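Local coordinates for Myo-inositol-1-phosphate synthase-related protein (Thermotoga maritima MSB8, PDB 3CIN) that binds nicotinamide-adenine-dinucleotide in a Rossmann-type domain, as in the myo-inositol-1-phosphate synthase family, and holds a magnesium ion, at residues 143-147 / 256-260; 146-150 / 267-272. One frame throughout, in Å; residues are numbered along the deposited sequence.

Interaction 1 of 2, residues 143-147 / 256-260. With NAD (nicotinamide-adenine-dinucleotide), chain F.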
loop_
_atom_site.group_PDB
_atom_site.type_symbol
_atom_site.label_atom_id
_atom_site.label_comp_id
_atom_site.label_asym_id
_atom_site.label_seq_id
_atom_site.Cartn_x
_atom_site.Cartn_y
_atom_site.Cartn_z
ATOM N N CYS A 143 -18.670 24.783 -10.586
ATOM C CA CYS A 143 -17.861 25.940 -10.220
ATOM C C CYS A 143 -16.819 25.604 -9.140
ATOM O O CYS A 143 -16.962 24.628 -8.434
ATOM C CB CYS A 143 -18.722 27.110 -9.713
ATOM S SG CYS A 143 -19.741 27.809 -11.005
ATOM N N THR A 144 -15.782 26.445 -9.041
ATOM C CA THR A 144 -14.728 26.399 -8.041
ATOM C C THR A 144 -15.315 26.240 -6.638
ATOM O O THR A 144 -16.316 26.835 -6.293
ATOM C CB THR A 144 -13.899 27.705 -8.111
ATOM O OG1 THR A 144 -13.255 27.803 -9.399
ATOM C CG2 THR A 144 -12.847 27.833 -7.005
ATOM N N THR A 145 -14.696 25.378 -5.836
ATOM C CA THR A 145 -15.079 25.227 -4.425
ATOM C C THR A 145 -15.089 26.555 -3.663
ATOM O O THR A 145 -14.219 27.393 -3.855
ATOM C CB THR A 145 -14.070 24.250 -3.729
ATOM O OG1 THR A 145 -13.913 23.053 -4.500
ATOM C CG2 THR A 145 -14.505 23.867 -2.368
ATOM N N GLU A 146 -16.048 26.701 -2.717
ATOM C CA GLU A 146 -16.443 27.968 -2.094
ATOM C C GLU A 146 -16.434 27.894 -0.585
ATOM O O GLU A 146 -16.747 26.844 -0.012
ATOM C CB GLU A 146 -17.866 28.376 -2.442
ATOM C CG GLU A 146 -18.142 28.431 -3.930
ATOM C CD GLU A 146 -19.600 28.472 -4.273
ATOM O OE1 GLU A 146 -20.437 28.105 -3.430
ATOM O OE2 GLU A 146 -19.892 28.837 -5.421
ATOM N N ALA A 147 -15.995 28.983 0.044
ATOM C CA ALA A 147 -16.144 29.129 1.504
ATOM C C ALA A 147 -17.587 29.629 1.744
ATOM O O ALA A 147 -17.850 30.820 1.644
ATOM C CB ALA A 147 -15.145 30.125 2.034
ATOM N N ASP A 256 -8.059 23.907 -8.383
ATOM C CA ASP A 256 -9.198 24.052 -7.485
ATOM C C ASP A 256 -8.862 23.752 -6.043
ATOM O O ASP A 256 -9.527 24.243 -5.126
ATOM C CB ASP A 256 -10.309 23.116 -7.897
ATOM C CG ASP A 256 -11.596 23.256 -7.002
ATOM O OD1 ASP A 256 -12.296 24.252 -7.084
ATOM O OD2 ASP A 256 -11.905 22.388 -6.187
ATOM N N PHE A 257 -7.883 22.893 -5.838
ATOM C CA PHE A 257 -7.426 22.567 -4.464
ATOM C C PHE A 257 -6.762 23.722 -3.698
ATOM O O PHE A 257 -6.558 23.622 -2.473
ATOM C CB PHE A 257 -6.506 21.353 -4.460
ATOM C CG PHE A 257 -7.117 20.122 -5.156
ATOM C CD1 PHE A 257 -8.482 19.828 -5.059
ATOM C CD2 PHE A 257 -6.296 19.254 -5.865
ATOM C CE1 PHE A 257 -9.009 18.738 -5.728
ATOM C CE2 PHE A 257 -6.836 18.158 -6.518
ATOM C CZ PHE A 257 -8.160 17.918 -6.466
ATOM N N LEU A 258 -6.452 24.800 -4.403
ATOM C CA LEU A 258 -5.914 25.985 -3.773
ATOM C C LEU A 258 -6.958 27.118 -3.643
ATOM O O LEU A 258 -6.619 28.229 -3.230
ATOM C CB LEU A 258 -4.760 26.502 -4.596
ATOM C CG LEU A 258 -3.592 25.539 -4.793
ATOM C CD1 LEU A 258 -2.672 26.055 -5.900
ATOM C CD2 LEU A 258 -2.879 25.313 -3.478
ATOM N N ALA A 259 -8.208 26.820 -3.961
ATOM C CA ALA A 259 -9.257 27.840 -4.037
ATOM C C ALA A 259 -9.539 28.557 -2.718
ATOM O O ALA A 259 -9.808 29.753 -2.737
ATOM C CB ALA A 259 -10.558 27.248 -4.644
ATOM N N LEU A 260 -9.395 27.869 -1.587
ATOM C CA LEU A 260 -9.841 28.399 -0.319
ATOM C C LEU A 260 -8.590 28.791 0.505
ATOM O O LEU A 260 -7.587 28.063 0.524
ATOM C CB LEU A 260 -10.670 27.348 0.485
ATOM C CG LEU A 260 -12.032 26.885 -0.051
ATOM C CD1 LEU A 260 -12.955 26.305 1.077
ATOM C CD2 LEU A 260 -12.692 27.964 -0.760
HETATM P PA NAD F . -11.784 23.611 -12.091
HETATM O O1A NAD F . -10.984 22.914 -13.159
HETATM O O2A NAD F . -11.004 24.708 -11.436
HETATM O O5B NAD F . -12.996 24.272 -12.837
HETATM C C5B NAD F . -13.819 25.233 -12.180
HETATM C C4B NAD F . -14.325 26.192 -13.243
HETATM O O4B NAD F . -15.328 27.019 -12.675
HETATM C C3B NAD F . -13.267 27.119 -13.829
HETATM O O3B NAD F . -13.386 27.208 -15.239
HETATM C C2B NAD F . -13.576 28.464 -13.186
HETATM O O2B NAD F . -13.045 29.541 -13.910
HETATM C C1B NAD F . -15.083 28.383 -13.100
HETATM N N9A NAD F . -15.708 29.274 -12.118
HETATM C C8A NAD F . -15.193 29.542 -10.853
HETATM N N7A NAD F . -16.139 30.301 -10.200
HETATM C C5A NAD F . -17.190 30.502 -11.060
HETATM C C6A NAD F . -18.357 31.264 -10.960
HETATM N N6A NAD F . -18.711 31.931 -9.817
HETATM N N1A NAD F . -19.236 31.211 -12.023
HETATM C C2A NAD F . -18.919 30.495 -13.164
HETATM N N3A NAD F . -17.734 29.804 -13.309
HETATM C C4A NAD F . -16.897 29.833 -12.252
HETATM O O3 NAD F . -12.339 22.580 -11.038
HETATM P PN NAD F . -12.876 21.130 -11.354
HETATM O O1N NAD F . -11.797 20.158 -11.010
HETATM O O2N NAD F . -13.600 21.107 -12.658
HETATM O O5D NAD F . -13.945 20.952 -10.187
HETATM C C5D NAD F . -15.183 21.622 -10.252
HETATM C C4D NAD F . -15.939 21.519 -8.932
HETATM O O4D NAD F . -16.323 20.184 -8.745
HETATM C C3D NAD F . -15.178 21.955 -7.690
HETATM O O3D NAD F . -16.080 22.623 -6.770
HETATM C C2D NAD F . -14.794 20.615 -7.081
HETATM O O2D NAD F . -14.646 20.694 -5.660
HETATM C C1D NAD F . -16.023 19.805 -7.428
HETATM N N1N NAD F . -15.787 18.363 -7.375
HETATM C C2N NAD F . -14.867 17.811 -8.169
HETATM C C3N NAD F . -14.743 16.399 -8.062
HETATM C C7N NAD F . -13.941 15.727 -9.080
HETATM O O7N NAD F . -13.295 16.539 -9.970
HETATM N N7N NAD F . -13.878 14.386 -9.109
HETATM C C4N NAD F . -15.500 15.647 -7.187
HETATM C C5N NAD F . -16.422 16.248 -6.379
HETATM C C6N NAD F . -16.564 17.637 -6.509
HETATM O O HOH W 1 -11.367 26.046 -9.249
#
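In the NAD pocket, D256 grips T145 through both carboxylate oxygens. OD1 of D256 accepts the backbone N of T145 at 2.9 Å, with a nearly straight N-H...O angle of 163°. OD2 accepts the hydroxyl OG1 of T145 at 2.7 Å. Each oxygen uses its syn lone pair, which makes the grip bidentate. The torsions bring the groups together: the carboxylate of D256 extends away from its own backbone N (chi1 -178°), while OG1 of T145 stays on the side of its own amide (chi1 -50°).

The same hydroxyl takes a bond from the ligand, NAD O2D to T145 OG1 at 2.7 Å. NAD O2D also makes a weak bond to OD2 of D256. The neighbouring ribose hydroxyl, NAD O3D, donates to the backbone O of C143 at 2.8 Å. These contacts come from the loop that follows strand 138-141 of the parallel Rossmann-type sheet, and from a 3-10 turn after strand 242-252 of the mixed sheet. Both loops reach this ribose.

A water ties in the pyrophosphate. It accepts from OG1 of T144, and donates to OD1 of D256 and to O2A of NAD. At the adenine end, SG of C143 approaches C2A of NAD at 3.5 Å, and OG1 of T144 approaches C8A.

Further from the ligand, methyl groups fill the contact. CG2 of T144 presses on CB of A259 at 3.3 Å, which is tight for two carbons. CD2 of L260 reaches the backbone of the other loop, at 3.5 Å from O of T145 and equally near N of A147. The carboxylate of E146 turns elsewhere, to the hydroxyls of T197, T170 and T172.

Interaction 2 of 2, residues 146-150 / 267-272; sequences EAFVP and KSKEFT
S268 and F148 make the polar link of this contact. OG of S268 donates to the backbone O of F148 at 2.7 Å. It arrives in the carbonyl plane, on a lone pair, with a C=O...O angle of 126°. The backbone N of F148 also lies 2.8 Å from OG of S268. The serine hydroxyl therefore sits against both polar backbone atoms of one residue.

One turn on, P150 lies over a face of F271. CD of P150 stands over the ring centre, 3.5 Å from the centroid and only 2° off the normal, in a CH-pi contact. CB of E270 covers the opposite face, so the ring is held between two aliphatic groups.

The F148 ring packs against the helix between S268, F271 and T272. Its CZ touches CB of F271 at 3.8 Å, and its CE1 meets CG2 of T272 at 3.7 Å. The phenyl group stands between its own backbone N and carbonyl carbon (chi1 68°), which folds it back to the helix although its CB points away. At the outer edge, CG2 of V149 crosses the aliphatic chain of K267 at CG and CD.

O of S268 accepts from N of both F271 and T272, which ties the residues that meet F148 to the serine's turn, although the helix is kinked at 270 and 271. On the loop side, O of V149 accepts hydrogen bonds from the side chains of R168 and Q173, and the F148 ring meets that of F198. The contact thus lays the end of helix 262-272 along the loop between strand 138-141 and helix 154-162, which Q173 of helix 171-186 holds by V149.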
loop_
_atom_site.group_PDB
_atom_site.type_symbol
_atom_site.label_atom_id
_atom_site.label_comp_id
_atom_site.label_asym_id
_atom_site.label_seq_id
_atom_site.Cartn_x
_atom_site.Cartn_y
_atom_site.Cartn_z
ATOM N N GLU A 146 -16.048 26.701 -2.717
ATOM C CA GLU A 146 -16.443 27.968 -2.094
ATOM C C GLU A 146 -16.434 27.894 -0.585
ATOM O O GLU A 146 -16.747 26.844 -0.012
ATOM C CB GLU A 146 -17.866 28.376 -2.442
ATOM C CG GLU A 146 -18.142 28.431 -3.930
ATOM C CD GLU A 146 -19.600 28.472 -4.273
ATOM O OE1 GLU A 146 -20.437 28.105 -3.430
ATOM O OE2 GLU A 146 -19.892 28.837 -5.421
ATOM N N ALA A 147 -15.995 28.983 0.044
ATOM C CA ALA A 147 -16.144 29.129 1.504
ATOM C C ALA A 147 -17.587 29.629 1.744
ATOM O O ALA A 147 -17.850 30.820 1.644
ATOM C CB ALA A 147 -15.145 30.125 2.034
ATOM N N PHE A 148 -18.518 28.724 2.045
ATOM C CA PHE A 148 -19.949 29.054 2.121
ATOM C C PHE A 148 -20.405 28.920 3.560
ATOM O O PHE A 148 -19.744 28.249 4.387
ATOM C CB PHE A 148 -20.778 28.129 1.242
ATOM C CG PHE A 148 -20.817 26.697 1.733
ATOM C CD1 PHE A 148 -19.769 25.850 1.497
ATOM C CD2 PHE A 148 -21.883 26.225 2.508
ATOM C CE1 PHE A 148 -19.760 24.562 2.014
ATOM C CE2 PHE A 148 -21.878 24.947 3.006
ATOM C CZ PHE A 148 -20.851 24.119 2.761
ATOM N N VAL A 149 -21.537 29.543 3.834
ATOM C CA VAL A 149 -22.277 29.332 5.069
ATOM C C VAL A 149 -23.754 29.200 4.674
ATOM O O VAL A 149 -24.289 30.089 4.030
ATOM C CB VAL A 149 -22.135 30.540 6.006
ATOM C CG1 VAL A 149 -23.119 30.432 7.208
ATOM C CG2 VAL A 149 -20.665 30.708 6.449
ATOM N N PRO A 150 -24.391 28.088 5.015
ATOM C CA PRO A 150 -25.795 27.948 4.646
ATOM C C PRO A 150 -26.721 28.912 5.404
ATOM O O PRO A 150 -26.364 29.526 6.440
ATOM C CB PRO A 150 -26.127 26.484 5.033
ATOM C CG PRO A 150 -25.276 26.232 6.179
ATOM C CD PRO A 150 -23.930 26.971 5.847
ATOM N N LYS A 267 -13.936 28.864 8.068
ATOM C CA LYS A 267 -15.296 29.399 8.079
ATOM C C LYS A 267 -16.360 28.330 7.712
ATOM O O LYS A 267 -17.463 28.314 8.273
ATOM C CB LYS A 267 -15.369 30.589 7.114
ATOM C CG LYS A 267 -16.721 31.319 7.050
ATOM C CD LYS A 267 -16.936 32.009 5.695
ATOM C CE LYS A 267 -16.595 33.473 5.717
ATOM N NZ LYS A 267 -16.615 34.016 4.329
ATOM N N SER A 268 -16.018 27.452 6.768
ATOM C CA SER A 268 -16.939 26.453 6.246
ATOM C C SER A 268 -16.788 25.070 6.864
ATOM O O SER A 268 -17.640 24.220 6.615
ATOM C CB SER A 268 -16.744 26.322 4.741
ATOM O OG SER A 268 -17.155 27.516 4.109
ATOM N N LYS A 269 -15.696 24.863 7.628
ATOM C CA LYS A 269 -15.336 23.569 8.234
ATOM C C LYS A 269 -16.526 22.906 8.971
ATOM O O LYS A 269 -16.785 21.704 8.805
ATOM C CB LYS A 269 -14.152 23.763 9.218
ATOM C CG LYS A 269 -13.828 22.534 10.052
ATOM N N GLU A 270 -17.271 23.710 9.722
ATOM C CA GLU A 270 -18.477 23.226 10.443
ATOM C C GLU A 270 -19.407 22.446 9.490
ATOM O O GLU A 270 -20.056 21.455 9.868
ATOM C CB GLU A 270 -19.224 24.430 11.039
ATOM C CG GLU A 270 -20.323 24.109 12.057
ATOM C CD GLU A 270 -20.854 25.373 12.797
ATOM O OE1 GLU A 270 -20.739 26.486 12.240
ATOM O OE2 GLU A 270 -21.380 25.245 13.933
ATOM N N PHE A 271 -19.446 22.877 8.229
ATOM C CA PHE A 271 -20.316 22.298 7.243
ATOM C C PHE A 271 -19.625 21.341 6.269
ATOM O O PHE A 271 -20.245 20.420 5.791
ATOM C CB PHE A 271 -21.032 23.427 6.485
ATOM C CG PHE A 271 -21.518 24.519 7.395
ATOM C CD1 PHE A 271 -22.645 24.335 8.199
ATOM C CD2 PHE A 271 -20.839 25.727 7.469
ATOM C CE1 PHE A 271 -23.063 25.304 9.060
ATOM C CE2 PHE A 271 -21.260 26.703 8.340
ATOM C CZ PHE A 271 -22.369 26.481 9.144
ATOM N N THR A 272 -18.327 21.496 6.053
ATOM C CA THR A 272 -17.647 20.640 5.101
ATOM C C THR A 272 -17.085 19.378 5.735
ATOM O O THR A 272 -16.687 18.490 5.015
ATOM C CB THR A 272 -16.520 21.373 4.409
ATOM O OG1 THR A 272 -15.610 21.911 5.376
ATOM C CG2 THR A 272 -17.132 22.503 3.562
#

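Interactions 1 and 2 are consecutive grips on one loop, that between strand 138-141 and helix 154-162. They share E146 and A147, and their centres are 11 Å apart. Their partners are also close in sequence: the turn 256-260 leads directly into helix 262-272. A147 bridges the two, touching L260 in interaction 1 and S268 in interaction 2. Interaction 1 belongs to the NAD pocket, with C143, T144, T145 and D256 among its residues. Interaction 2 continues away from the ligand: the side chain of the shared E146 is still about 6 Å from NAD, while that of F271 is about 11 Å from the magnesium ion.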